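Local structure of putative glucosidase lplD, ALPHA-GALACTURONIDASE (Bacillus subtilis, 3FEF) at residues Gln16-Ser21 with Cys168-Phe173; Ile125-Ala130 with Tyr157-Gly162; Val142-Asn147 with Val151-Leu156; Val155-Lys158 with Lys164-Gly167; Val345-Gln350 with Asn371-Ile376. The protein hydrolyses alpha-1,4-linked galacturonides, probably di-galacturonate in nature, as an NAD- and manganese-dependent family 4 glycoside hydrolase acting as a homotetramer. All coordinates share one frame; numbering follows the deposited sequence.

In the fold
Interactions 2, 3 and 4 share helix 149-159 and form one block of the Rossmann-like domain: interactions 3 and 4 hold the helix to the neighbouring strands 141-144 and 164-167, while interaction 2 joins its C-terminal end to helix 112-136. Interaction 3 is buried and combines an amide-hydroxyl bond with apolar contacts, interaction 4 has a phenol-carbonyl bond, and interaction 2, only partly buried, has no hydrogen bond and rests on van der Waals contacts. Interaction 1 lies at the surface of the active-site cleft, built from rings, a cysteine sulfur and metal-bound waters. Interaction 5, buried and apolar, belongs to the C-terminal domain and reaches interaction 4 through Gly167 O to Asn346 N and Lys164 NZ to Asn371 OD1.

Interaction 1 of 5, residues Gln16-Ser21 with Cys168-Phe173; sequences QGWARS and CCHEVF. With MG (magnesium ion), chain G.
Trp18 sets its CG beside the backbone N (chi1 -63°) and His170 sets its CG between the backbone N and the carbonyl carbon (chi1 62°), and these two settings bring indole and imidazole together although their backbones stay far apart. The meeting is rim to rim: Trp18 CH2 comes to 3.4 Å from His170 ND1, the ring planes are inclined at 32°, and neither ring lies over the other. Water 1 lies between this pair and the metal. It sits in the plane of the indole at its edge and above the centre of the imidazole face, accepts from His170 N at 3.3 Å, and is bound to magnesium at 2.4 Å. Cys169 SG holds the ion at 2.6 Å and also receives a nearly straight bond from Glu171 N at 3.4 Å. Water 2, another ligand, donates to Glu171 OE2 at 2.8 Å, and His206 NE2 supplies a further protein ligand. Trp18 also stacks on Tyr145. Replacing Trp18 with an alanine would probably open a gap beside the imidazole, leaving it freer to turn and Tyr145 without its stacking partner. By similarity, helix 18-28 starts in the NAD-binding region and His170 is the proton donor, consistent with the start of a nucleotide-binding helix, a metal ligand and a catalytic residue meeting, as in family 4 glycosidase active sites.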
# COMPACT_ATOMS: atom_id res chain seq x y z
N GLN A 16 -15.48 21.82 33.64
CA GLN A 16 -15.49 23.25 33.87
C GLN A 16 -14.64 23.95 32.81
O GLN A 16 -14.33 25.13 32.95
CB GLN A 16 -15.01 23.55 35.29
CG GLN A 16 -16.08 23.27 36.36
CD GLN A 16 -15.58 23.36 37.79
OE1 GLN A 16 -16.14 24.09 38.61
NE2 GLN A 16 -14.52 22.62 38.11
N GLY A 17 -14.28 23.21 31.76
CA GLY A 17 -13.53 23.77 30.61
C GLY A 17 -14.33 23.65 29.31
O GLY A 17 -15.11 24.55 28.95
N TRP A 18 -14.16 22.53 28.61
CA TRP A 18 -14.92 22.25 27.39
C TRP A 18 -16.44 22.36 27.50
O TRP A 18 -17.07 22.92 26.63
CB TRP A 18 -14.52 20.89 26.80
CG TRP A 18 -13.08 20.88 26.37
CD1 TRP A 18 -12.04 20.28 27.01
CD2 TRP A 18 -12.54 21.55 25.24
NE1 TRP A 18 -10.87 20.53 26.32
CE2 TRP A 18 -11.15 21.30 25.23
CE3 TRP A 18 -13.09 22.32 24.20
CZ2 TRP A 18 -10.31 21.80 24.23
CZ3 TRP A 18 -12.26 22.82 23.22
CH2 TRP A 18 -10.88 22.56 23.24
N ALA A 19 -17.05 21.80 28.55
CA ALA A 19 -18.52 21.90 28.68
C ALA A 19 -19.02 23.35 28.68
O ALA A 19 -20.01 23.67 28.03
CB ALA A 19 -19.03 21.14 29.92
N ARG A 20 -18.33 24.22 29.41
CA ARG A 20 -18.68 25.64 29.50
C ARG A 20 -18.56 26.33 28.15
O ARG A 20 -19.47 27.05 27.71
CB ARG A 20 -17.75 26.36 30.49
CG ARG A 20 -17.97 25.96 31.92
CD ARG A 20 -19.38 26.28 32.37
NE ARG A 20 -19.68 25.54 33.58
CZ ARG A 20 -19.24 25.90 34.78
NH1 ARG A 20 -18.52 27.00 34.91
NH2 ARG A 20 -19.53 25.15 35.85
N SER A 21 -17.44 26.12 27.49
CA SER A 21 -17.22 26.64 26.16
C SER A 21 -18.30 26.16 25.18
O SER A 21 -18.85 26.94 24.40
CB SER A 21 -15.82 26.26 25.68
OG SER A 21 -15.90 25.70 24.38
N CYS A 168 -10.80 16.81 18.49
CA CYS A 168 -10.66 18.26 18.30
C CYS A 168 -9.70 18.91 19.28
O CYS A 168 -9.70 18.61 20.47
CB CYS A 168 -12.01 18.97 18.41
SG CYS A 168 -12.99 18.74 16.96
N CYS A 169 -8.95 19.87 18.77
CA CYS A 169 -7.92 20.56 19.52
C CYS A 169 -7.87 21.99 19.02
O CYS A 169 -8.18 22.25 17.85
CB CYS A 169 -6.57 19.89 19.30
SG CYS A 169 -5.22 20.73 20.14
N HIS A 170 -7.49 22.92 19.88
CA HIS A 170 -7.50 24.33 19.51
C HIS A 170 -6.08 24.89 19.32
O HIS A 170 -5.93 26.07 19.08
CB HIS A 170 -8.25 25.17 20.54
CG HIS A 170 -7.63 25.14 21.91
ND1 HIS A 170 -8.35 24.86 23.05
CD2 HIS A 170 -6.34 25.31 22.30
CE1 HIS A 170 -7.54 24.89 24.09
NE2 HIS A 170 -6.32 25.16 23.67
N GLU A 171 -5.06 24.04 19.39
CA GLU A 171 -3.70 24.55 19.26
C GLU A 171 -3.46 25.26 17.93
O GLU A 171 -2.83 26.31 17.89
CB GLU A 171 -2.68 23.43 19.47
CG GLU A 171 -2.44 23.11 20.94
CD GLU A 171 -2.23 24.36 21.79
OE1 GLU A 171 -1.17 25.01 21.66
OE2 GLU A 171 -3.14 24.70 22.57
N VAL A 172 -3.95 24.69 16.84
CA VAL A 172 -3.70 25.28 15.54
C VAL A 172 -4.30 26.70 15.48
O VAL A 172 -3.77 27.57 14.80
CB VAL A 172 -4.22 24.41 14.40
CG1 VAL A 172 -4.01 25.10 13.07
CG2 VAL A 172 -3.53 23.02 14.41
N PHE A 173 -5.40 26.95 16.20
CA PHE A 173 -6.00 28.29 16.16
C PHE A 173 -5.02 29.34 16.65
O PHE A 173 -4.98 30.46 16.12
CB PHE A 173 -7.31 28.35 16.95
CG PHE A 173 -8.32 27.32 16.52
CD1 PHE A 173 -8.32 26.83 15.22
CD2 PHE A 173 -9.26 26.83 17.43
CE1 PHE A 173 -9.22 25.86 14.82
CE2 PHE A 173 -10.17 25.86 17.04
CZ PHE A 173 -10.16 25.37 15.73
MG MG G . -4.80 20.39 22.66
O HOH W 1 -6.94 21.40 22.76
O HOH W 2 -4.43 22.49 23.64
O HOH W 3 -5.53 18.18 22.45

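Interaction 2 of 5, residues Ile125-Ala130 with Tyr157-Gly162; sequences IFAEIA and YKVFPG
Ala127 and Ala130, one helical turn apart on helix 112-136, lie against the last turn of helix 149-159 and the residue that leaves it. The backbones come close at two points, with Ala127 CA 5.9 Å from Val159 CA and Ala130 CA 5.9 Å from Phe160 CA. Such an approach suits small residues on one side, and here both are alanines. Phe160 is the first residue beyond the helix to depart from helical backbone angles, so the second close point falls where the chain turns off toward Pro161. Val159 lies between the two alanines. Its CG1, placed opposite the backbone N (chi1 178°), touches Ala127 O at 3.7 Å and also reaches Ala130 CB, while CG2 rests on Ala127 CB at 3.9 Å; the branch point itself, Val159 CB, meets Ala130 CB at 3.9 Å. In the Rossmann-like fold these two helices lie side by side on one face of the parallel sheet, helix 112-136 leading into strand 141-144 and helix 149-159 into strand 164-167. Deeper in the same seam, Phe126 and Leu156 carry the packing toward the sheet, whereas Leu404 of helix 383-405 lies against Ala127 and Val159. Phe160 CB and CD2 both lie 3.9 Å from Ala130 O, and Phe160 CB is 4.3 Å from Ala130 CB. The rest of the ring leads off from helix 112-136, and Gly162 C, on the following turn, sits above one of its faces, offset toward the rim.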
# COMPACT_ATOMS: atom_id res chain seq x y z
N ILE A 125 -10.83 3.23 29.86
CA ILE A 125 -11.94 4.18 29.93
C ILE A 125 -12.58 4.38 28.55
O ILE A 125 -13.80 4.44 28.42
CB ILE A 125 -11.50 5.53 30.53
CG1 ILE A 125 -10.97 5.33 31.95
CG2 ILE A 125 -12.66 6.52 30.54
CD1 ILE A 125 -10.55 6.63 32.64
N PHE A 126 -11.76 4.48 27.51
CA PHE A 126 -12.30 4.75 26.19
C PHE A 126 -12.83 3.48 25.50
O PHE A 126 -13.76 3.54 24.69
CB PHE A 126 -11.30 5.52 25.32
CG PHE A 126 -11.30 7.00 25.59
CD1 PHE A 126 -11.92 7.88 24.70
CD2 PHE A 126 -10.72 7.51 26.75
CE1 PHE A 126 -11.95 9.26 24.96
CE2 PHE A 126 -10.73 8.89 27.02
CZ PHE A 126 -11.35 9.76 26.13
N ALA A 127 -12.24 2.33 25.84
CA ALA A 127 -12.79 1.06 25.39
C ALA A 127 -14.23 0.93 25.88
O ALA A 127 -15.11 0.51 25.13
CB ALA A 127 -11.95 -0.11 25.93
N GLU A 128 -14.46 1.30 27.14
CA GLU A 128 -15.80 1.25 27.72
C GLU A 128 -16.75 2.27 27.07
O GLU A 128 -17.90 1.97 26.79
CB GLU A 128 -15.75 1.47 29.25
CG GLU A 128 -17.16 1.50 29.88
CD GLU A 128 -17.18 1.45 31.41
OE1 GLU A 128 -16.31 2.07 32.08
OE2 GLU A 128 -18.10 0.80 31.96
N ILE A 129 -16.26 3.48 26.84
CA ILE A 129 -17.05 4.48 26.12
C ILE A 129 -17.37 3.99 24.71
O ILE A 129 -18.51 4.06 24.26
CB ILE A 129 -16.32 5.82 26.09
CG1 ILE A 129 -16.38 6.47 27.49
CG2 ILE A 129 -16.94 6.72 25.05
CD1 ILE A 129 -15.39 7.67 27.67
N ALA A 130 -16.37 3.45 24.02
CA ALA A 130 -16.61 2.97 22.66
C ALA A 130 -17.65 1.85 22.59
O ALA A 130 -18.41 1.76 21.62
CB ALA A 130 -15.28 2.52 21.99
N TYR A 157 -11.63 3.67 17.70
CA TYR A 157 -11.72 2.94 16.45
C TYR A 157 -11.34 1.47 16.59
O TYR A 157 -11.88 0.62 15.89
CB TYR A 157 -10.87 3.60 15.34
CG TYR A 157 -11.55 4.79 14.71
CD1 TYR A 157 -11.36 6.07 15.23
CD2 TYR A 157 -12.40 4.64 13.63
CE1 TYR A 157 -11.99 7.17 14.68
CE2 TYR A 157 -13.04 5.76 13.06
CZ TYR A 157 -12.83 7.01 13.60
OH TYR A 157 -13.45 8.12 13.06
N LYS A 158 -10.40 1.18 17.48
CA LYS A 158 -9.96 -0.20 17.67
C LYS A 158 -11.07 -1.02 18.30
O LYS A 158 -11.25 -2.20 17.99
CB LYS A 158 -8.70 -0.26 18.54
CG LYS A 158 -7.43 0.25 17.86
CD LYS A 158 -6.24 0.33 18.83
CE LYS A 158 -5.63 -1.04 19.10
NZ LYS A 158 -4.78 -1.51 17.94
N VAL A 159 -11.82 -0.39 19.18
CA VAL A 159 -12.84 -1.13 19.91
C VAL A 159 -14.17 -1.12 19.16
O VAL A 159 -14.94 -2.08 19.24
CB VAL A 159 -13.01 -0.57 21.33
CG1 VAL A 159 -14.10 -1.32 22.07
CG2 VAL A 159 -11.68 -0.65 22.07
N PHE A 160 -14.43 -0.05 18.42
CA PHE A 160 -15.63 0.05 17.57
C PHE A 160 -15.21 0.55 16.20
O PHE A 160 -15.23 1.76 15.94
CB PHE A 160 -16.62 1.01 18.24
CG PHE A 160 -17.88 1.27 17.44
CD1 PHE A 160 -18.31 0.39 16.45
CD2 PHE A 160 -18.66 2.38 17.73
CE1 PHE A 160 -19.47 0.64 15.73
CE2 PHE A 160 -19.83 2.64 17.02
CZ PHE A 160 -20.24 1.75 16.01
N PRO A 161 -14.77 -0.37 15.32
CA PRO A 161 -14.22 0.02 14.00
C PRO A 161 -15.15 0.89 13.20
O PRO A 161 -14.69 1.74 12.43
CB PRO A 161 -13.98 -1.33 13.29
CG PRO A 161 -13.66 -2.29 14.45
CD PRO A 161 -14.56 -1.81 15.61
N GLY A 162 -16.46 0.71 13.37
CA GLY A 162 -17.43 1.52 12.60
C GLY A 162 -17.77 2.87 13.23
O GLY A 162 -18.59 3.62 12.70

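Interaction 3 of 5, residues Val142-Asn147 with Val151-Leu156; sequences VINYTN and VCTRVL
Thr153 OG1 is held from two directions: Asn144 ND2 donates to it at 3.2 Å, and it is hydrogen-bonded to Met149 O, one turn earlier in its own helix. The bond from Asn144 is fairly straight (163°), and the hydroxyl lies close to the amide plane. The same amide also holds the chain two residues on. Asn144 OD1 accepts from Thr146 N at 3.0 Å, with the donor well above the carbonyl plane, closing an Asx turn where strand 141-144 ends. With CG opposite the backbone N (chi1 180°), the amide reaches across to helix 149-159, where Asn144 ND2 also lies against Cys152 CB at 3.6 Å. Further along, Cys152 SG approaches Asn147 C at 4.2 Å and Thr146 CG2 at 4.3 Å; Thr146 OG1 itself is hydrogen-bonded to Ile83 N. At the other end Val142 CG1 meets Leu156 CD1 obliquely at 4.2 Å. The strand and helix segments run roughly antiparallel (156°), as the first half of a beta-alpha-beta unit. A leucine in place of Asn144 would probably leave Thr153 OG1 without its amide partner and the turn at Thr146 N unclosed. One buried amide therefore satisfies polar groups of strand end and helix together, next to Asn147, which by similarity binds substrate and lies close to the metal.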
# COMPACT_ATOMS: atom_id res chain seq x y z
N VAL A 142 -19.06 11.44 17.13
CA VAL A 142 -18.36 11.53 18.42
C VAL A 142 -17.25 12.58 18.29
O VAL A 142 -16.42 12.48 17.40
CB VAL A 142 -17.71 10.17 18.77
CG1 VAL A 142 -17.08 10.21 20.14
CG2 VAL A 142 -18.75 9.05 18.69
N ILE A 143 -17.26 13.59 19.14
CA ILE A 143 -16.15 14.53 19.15
C ILE A 143 -15.36 14.39 20.43
O ILE A 143 -15.84 14.70 21.49
CB ILE A 143 -16.64 16.00 19.00
CG1 ILE A 143 -17.61 16.13 17.83
CG2 ILE A 143 -15.42 16.95 18.86
CD1 ILE A 143 -18.17 17.55 17.68
N ASN A 144 -14.12 13.93 20.32
CA ASN A 144 -13.27 13.78 21.49
C ASN A 144 -12.37 15.00 21.72
O ASN A 144 -11.69 15.48 20.82
CB ASN A 144 -12.42 12.50 21.38
CG ASN A 144 -11.51 12.30 22.57
OD1 ASN A 144 -11.90 12.50 23.71
ND2 ASN A 144 -10.27 11.92 22.30
N TYR A 145 -12.34 15.47 22.96
CA TYR A 145 -11.53 16.58 23.38
C TYR A 145 -10.46 16.14 24.38
O TYR A 145 -9.61 16.94 24.76
CB TYR A 145 -12.40 17.63 24.08
CG TYR A 145 -13.23 18.45 23.15
CD1 TYR A 145 -12.64 19.39 22.31
CD2 TYR A 145 -14.61 18.32 23.13
CE1 TYR A 145 -13.40 20.16 21.45
CE2 TYR A 145 -15.39 19.08 22.28
CZ TYR A 145 -14.77 20.00 21.44
OH TYR A 145 -15.53 20.78 20.61
N THR A 146 -10.54 14.89 24.81
CA THR A 146 -9.66 14.38 25.87
C THR A 146 -8.23 14.08 25.38
O THR A 146 -8.05 13.60 24.27
CB THR A 146 -10.21 13.07 26.47
OG1 THR A 146 -11.59 13.24 26.85
CG2 THR A 146 -9.39 12.68 27.68
N ASN A 147 -7.24 14.35 26.23
CA ASN A 147 -5.85 13.96 25.99
C ASN A 147 -5.48 12.73 26.81
O ASN A 147 -5.99 12.55 27.92
CB ASN A 147 -4.94 15.12 26.37
CG ASN A 147 -5.11 16.31 25.47
OD1 ASN A 147 -5.19 16.17 24.25
ND2 ASN A 147 -5.18 17.49 26.05
N VAL A 151 -4.03 8.52 21.31
CA VAL A 151 -4.33 7.24 21.92
C VAL A 151 -5.82 7.05 22.17
O VAL A 151 -6.37 6.03 21.78
CB VAL A 151 -3.55 7.06 23.25
CG1 VAL A 151 -4.11 5.86 24.03
CG2 VAL A 151 -2.02 6.90 22.95
N CYS A 152 -6.48 8.02 22.80
CA CYS A 152 -7.91 7.90 23.10
C CYS A 152 -8.70 7.73 21.84
O CYS A 152 -9.54 6.84 21.72
CB CYS A 152 -8.43 9.16 23.81
SG CYS A 152 -7.69 9.40 25.41
N THR A 153 -8.45 8.60 20.88
CA THR A 153 -9.21 8.51 19.65
C THR A 153 -8.94 7.17 18.97
O THR A 153 -9.84 6.57 18.40
CB THR A 153 -8.87 9.69 18.73
OG1 THR A 153 -9.01 10.90 19.49
CG2 THR A 153 -9.81 9.73 17.56
N ARG A 154 -7.70 6.69 19.04
CA ARG A 154 -7.37 5.46 18.36
C ARG A 154 -8.07 4.28 19.00
O ARG A 154 -8.43 3.33 18.31
CB ARG A 154 -5.87 5.21 18.39
CG ARG A 154 -5.49 3.93 17.68
CD ARG A 154 -5.62 4.02 16.14
NE ARG A 154 -4.85 2.91 15.59
CZ ARG A 154 -5.38 1.83 15.02
NH1 ARG A 154 -6.69 1.74 14.84
NH2 ARG A 154 -4.60 0.86 14.61
N VAL A 155 -8.28 4.35 20.31
CA VAL A 155 -8.92 3.27 21.06
C VAL A 155 -10.37 3.19 20.64
O VAL A 155 -10.91 2.10 20.46
CB VAL A 155 -8.79 3.46 22.60
CG1 VAL A 155 -9.73 2.50 23.39
CG2 VAL A 155 -7.33 3.29 23.04
N LEU A 156 -11.02 4.34 20.46
CA LEU A 156 -12.38 4.34 19.95
C LEU A 156 -12.51 3.46 18.68
O LEU A 156 -13.40 2.60 18.59
CB LEU A 156 -12.86 5.78 19.68
CG LEU A 156 -13.02 6.65 20.92
CD1 LEU A 156 -13.54 8.06 20.62
CD2 LEU A 156 -13.92 5.93 21.95

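Interaction 4 of 5, residues Val155-Lys158 with Lys164-Gly167; sequences VLYK and KAIG
Tyr157 OH donates to Ala165 O at 2.6 Å, a short bond that arrives in the carbonyl plane on a lone pair, with a C=O...O angle of 127°. The carbonyl oxygen in turn lies at the edge of the phenol ring, near its plane. On the same residue the methyl is touched twice: Tyr157 CE1 stands 3.9 Å from Ala165 CB, and Leu156 CD1 reaches it at 4.1 Å. Two successive helix residues thus converge on one small strand residue. For Tyr157 a chi1 of -80° keeps CG beside the backbone N and sends the long ring along the helix flank to the strand. Outside this shell, Met347 and Pro348 of the C-terminal domain pack on the phenol, and Val142 lies beside Ala165. Strand 164-167 is fixed on one side by backbone bonds from Lys164 and Ile166 to strand 141-144, while Lys164 NZ bonds to Glu139 O and Asn371 OD1. Helix 149-159 and strand 164-167 form the second half of a beta-alpha-beta crossover, the one that ends at edge strand 164-167 of the six-stranded parallel sheet in this Rossmann-like domain.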
# COMPACT_ATOMS: atom_id res chain seq x y z
N VAL A 155 -8.28 4.35 20.31
CA VAL A 155 -8.92 3.27 21.06
C VAL A 155 -10.37 3.19 20.64
O VAL A 155 -10.91 2.10 20.46
CB VAL A 155 -8.79 3.46 22.60
CG1 VAL A 155 -9.73 2.50 23.39
CG2 VAL A 155 -7.33 3.29 23.04
N LEU A 156 -11.02 4.34 20.46
CA LEU A 156 -12.38 4.34 19.95
C LEU A 156 -12.51 3.46 18.68
O LEU A 156 -13.40 2.60 18.59
CB LEU A 156 -12.86 5.78 19.68
CG LEU A 156 -13.02 6.65 20.92
CD1 LEU A 156 -13.54 8.06 20.62
CD2 LEU A 156 -13.92 5.93 21.95
N TYR A 157 -11.63 3.67 17.70
CA TYR A 157 -11.72 2.94 16.45
C TYR A 157 -11.34 1.47 16.59
O TYR A 157 -11.88 0.62 15.89
CB TYR A 157 -10.87 3.60 15.34
CG TYR A 157 -11.55 4.79 14.71
CD1 TYR A 157 -11.36 6.07 15.23
CD2 TYR A 157 -12.40 4.64 13.63
CE1 TYR A 157 -11.99 7.17 14.68
CE2 TYR A 157 -13.04 5.76 13.06
CZ TYR A 157 -12.83 7.01 13.60
OH TYR A 157 -13.45 8.12 13.06
N LYS A 158 -10.40 1.18 17.48
CA LYS A 158 -9.96 -0.20 17.67
C LYS A 158 -11.07 -1.02 18.30
O LYS A 158 -11.25 -2.20 17.99
CB LYS A 158 -8.70 -0.26 18.54
CG LYS A 158 -7.43 0.25 17.86
CD LYS A 158 -6.24 0.33 18.83
CE LYS A 158 -5.63 -1.04 19.10
NZ LYS A 158 -4.78 -1.51 17.94
N LYS A 164 -18.07 6.67 14.31
CA LYS A 164 -17.88 7.94 13.62
C LYS A 164 -17.32 8.98 14.58
O LYS A 164 -18.07 9.72 15.20
CB LYS A 164 -19.20 8.41 13.04
CG LYS A 164 -19.67 7.52 11.92
CD LYS A 164 -21.20 7.40 11.93
CE LYS A 164 -21.85 8.46 11.09
NZ LYS A 164 -23.24 8.60 11.54
N ALA A 165 -15.99 9.02 14.69
CA ALA A 165 -15.34 9.85 15.68
C ALA A 165 -14.24 10.75 15.15
O ALA A 165 -13.40 10.34 14.33
CB ALA A 165 -14.77 8.97 16.82
N ILE A 166 -14.21 11.97 15.67
CA ILE A 166 -13.06 12.85 15.46
C ILE A 166 -12.54 13.35 16.79
O ILE A 166 -13.27 13.38 17.78
CB ILE A 166 -13.42 14.03 14.60
CG1 ILE A 166 -14.36 14.97 15.38
CG2 ILE A 166 -14.13 13.55 13.32
CD1 ILE A 166 -14.91 16.10 14.51
N GLY A 167 -11.28 13.74 16.81
CA GLY A 167 -10.71 14.45 17.93
C GLY A 167 -10.50 15.91 17.55
O GLY A 167 -10.07 16.21 16.41

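Interaction 5 of 5, residues Val345-Gln350 with Asn371-Ile376; sequences VNMPNQ and NRVQPI
Met347 and Val373 face each other across two strand segments, 345-348 and 372-375, that cross at -83° with axes 8.7 Å apart. They belong to the outer strands of a three-stranded antiparallel sheet in the family 4 C-terminal domain; strand 361-369 runs between them, and the near right angle between these short segments suggests strong twist or curl. The contact is entirely apolar and buried, without a hydrogen bond from one segment to the other. Met347 is a selenomethionine, whose selenium replaces the natural sulfur. It carries the contact through the far end of its chain, which is bent at chi3 (94°): SE lies between Val373 and Pro375, and CE is 4.0 Å from Val373 O. The modelled distance from Met347 SE to Val373 CG1, 3.2 Å, is too short for relaxed packing and is doubtful in detail. Val373 offers this methyl because CG1 stands opposite its backbone N (chi1 175°). Beyond the pair, Ile166 of the nucleotide-binding domain touches both Met347 and Val373, and Tyr157 lies against Met347, so the crossing also meets the interface between the two domains. Gln374, facing away from strand 345-348, hydrogen-bonds through NE2 to Asn200 OD1 of a neighbouring subunit. The proline ring is approached at about a right angle by the selenomethionine chain, with Met347 SE 3.8 Å from Pro375 CG. At the other end of the contact, Val345 CG2 rests 4.3 Å from Val373 CG1.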
# COMPACT_ATOMS: atom_id res chain seq x y z
N VAL A 345 -8.89 18.48 12.13
CA VAL A 345 -9.36 17.48 13.06
C VAL A 345 -8.46 16.25 13.09
O VAL A 345 -7.65 16.02 12.19
CB VAL A 345 -10.78 17.01 12.70
CG1 VAL A 345 -11.74 18.19 12.57
CG2 VAL A 345 -10.75 16.22 11.42
N ASN A 346 -8.66 15.44 14.12
CA ASN A 346 -7.93 14.21 14.28
C ASN A 346 -8.77 13.02 13.83
O ASN A 346 -9.88 12.83 14.30
CB ASN A 346 -7.50 14.08 15.75
CG ASN A 346 -6.36 15.00 16.10
OD1 ASN A 346 -5.22 14.55 16.20
ND2 ASN A 346 -6.64 16.30 16.28
N MSE A 347 -8.21 12.21 12.94
CA MSE A 347 -8.89 11.05 12.39
C MSE A 347 -7.88 10.00 11.93
O MSE A 347 -6.74 10.33 11.63
CB MSE A 347 -9.68 11.47 11.17
CG MSE A 347 -10.92 12.22 11.54
SE MSE A 347 -11.98 12.41 9.95
CE MSE A 347 -13.08 10.81 10.27
N PRO A 348 -8.33 8.76 11.79
CA PRO A 348 -7.48 7.70 11.24
C PRO A 348 -6.87 8.10 9.89
O PRO A 348 -7.57 8.63 9.02
CB PRO A 348 -8.43 6.52 11.04
CG PRO A 348 -9.65 6.79 11.99
CD PRO A 348 -9.73 8.33 12.00
N ASN A 349 -5.59 7.83 9.72
CA ASN A 349 -4.88 8.13 8.47
C ASN A 349 -5.27 7.15 7.38
O ASN A 349 -5.14 5.95 7.54
CB ASN A 349 -3.36 8.05 8.73
CG ASN A 349 -2.51 8.62 7.58
OD1 ASN A 349 -2.93 9.52 6.87
ND2 ASN A 349 -1.27 8.12 7.44
N GLN A 350 -5.74 7.68 6.25
CA GLN A 350 -6.03 6.88 5.08
C GLN A 350 -5.32 7.52 3.89
O GLN A 350 -5.76 7.38 2.76
CB GLN A 350 -7.53 6.83 4.84
CG GLN A 350 -8.31 6.20 5.97
CD GLN A 350 -7.98 4.74 6.14
OE1 GLN A 350 -7.88 4.23 7.26
NE2 GLN A 350 -7.80 4.04 5.03
N ASN A 371 -23.40 14.78 8.06
CA ASN A 371 -23.06 13.40 8.36
C ASN A 371 -21.80 12.93 7.62
O ASN A 371 -21.71 11.76 7.25
CB ASN A 371 -24.23 12.46 8.00
CG ASN A 371 -24.06 11.03 8.56
OD1 ASN A 371 -23.62 10.85 9.69
ND2 ASN A 371 -24.42 10.03 7.77
N ARG A 372 -20.83 13.84 7.42
CA ARG A 372 -19.60 13.53 6.67
C ARG A 372 -18.43 14.28 7.25
O ARG A 372 -18.48 15.51 7.34
CB ARG A 372 -19.73 13.97 5.20
CG ARG A 372 -19.83 12.89 4.20
CD ARG A 372 -21.12 13.04 3.40
NE ARG A 372 -21.09 14.03 2.32
CZ ARG A 372 -22.16 14.73 1.93
NH1 ARG A 372 -23.34 14.60 2.54
NH2 ARG A 372 -22.05 15.58 0.91
N VAL A 373 -17.37 13.56 7.60
CA VAL A 373 -16.09 14.21 7.88
C VAL A 373 -15.06 13.58 6.95
O VAL A 373 -14.80 12.40 7.05
CB VAL A 373 -15.65 14.01 9.35
CG1 VAL A 373 -14.23 14.60 9.59
CG2 VAL A 373 -16.68 14.62 10.29
N GLN A 374 -14.47 14.36 6.06
CA GLN A 374 -13.67 13.81 5.00
C GLN A 374 -12.31 14.51 4.97
O GLN A 374 -12.19 15.69 4.61
CB GLN A 374 -14.39 13.96 3.67
CG GLN A 374 -15.82 13.41 3.66
CD GLN A 374 -16.49 13.53 2.30
OE1 GLN A 374 -16.83 14.61 1.86
NE2 GLN A 374 -16.65 12.41 1.62
N PRO A 375 -11.28 13.77 5.36
CA PRO A 375 -9.93 14.34 5.41
C PRO A 375 -9.49 14.84 4.03
O PRO A 375 -9.87 14.29 3.00
CB PRO A 375 -9.06 13.17 5.89
CG PRO A 375 -10.02 12.25 6.68
CD PRO A 375 -11.37 12.41 5.93
N ILE A 376 -8.71 15.91 4.05
CA ILE A 376 -8.15 16.50 2.86
C ILE A 376 -6.68 16.05 2.76
O ILE A 376 -5.94 16.13 3.74
CB ILE A 376 -8.27 18.04 2.97
CG1 ILE A 376 -9.75 18.44 2.83
CG2 ILE A 376 -7.40 18.74 1.94
CD1 ILE A 376 -10.07 19.86 3.26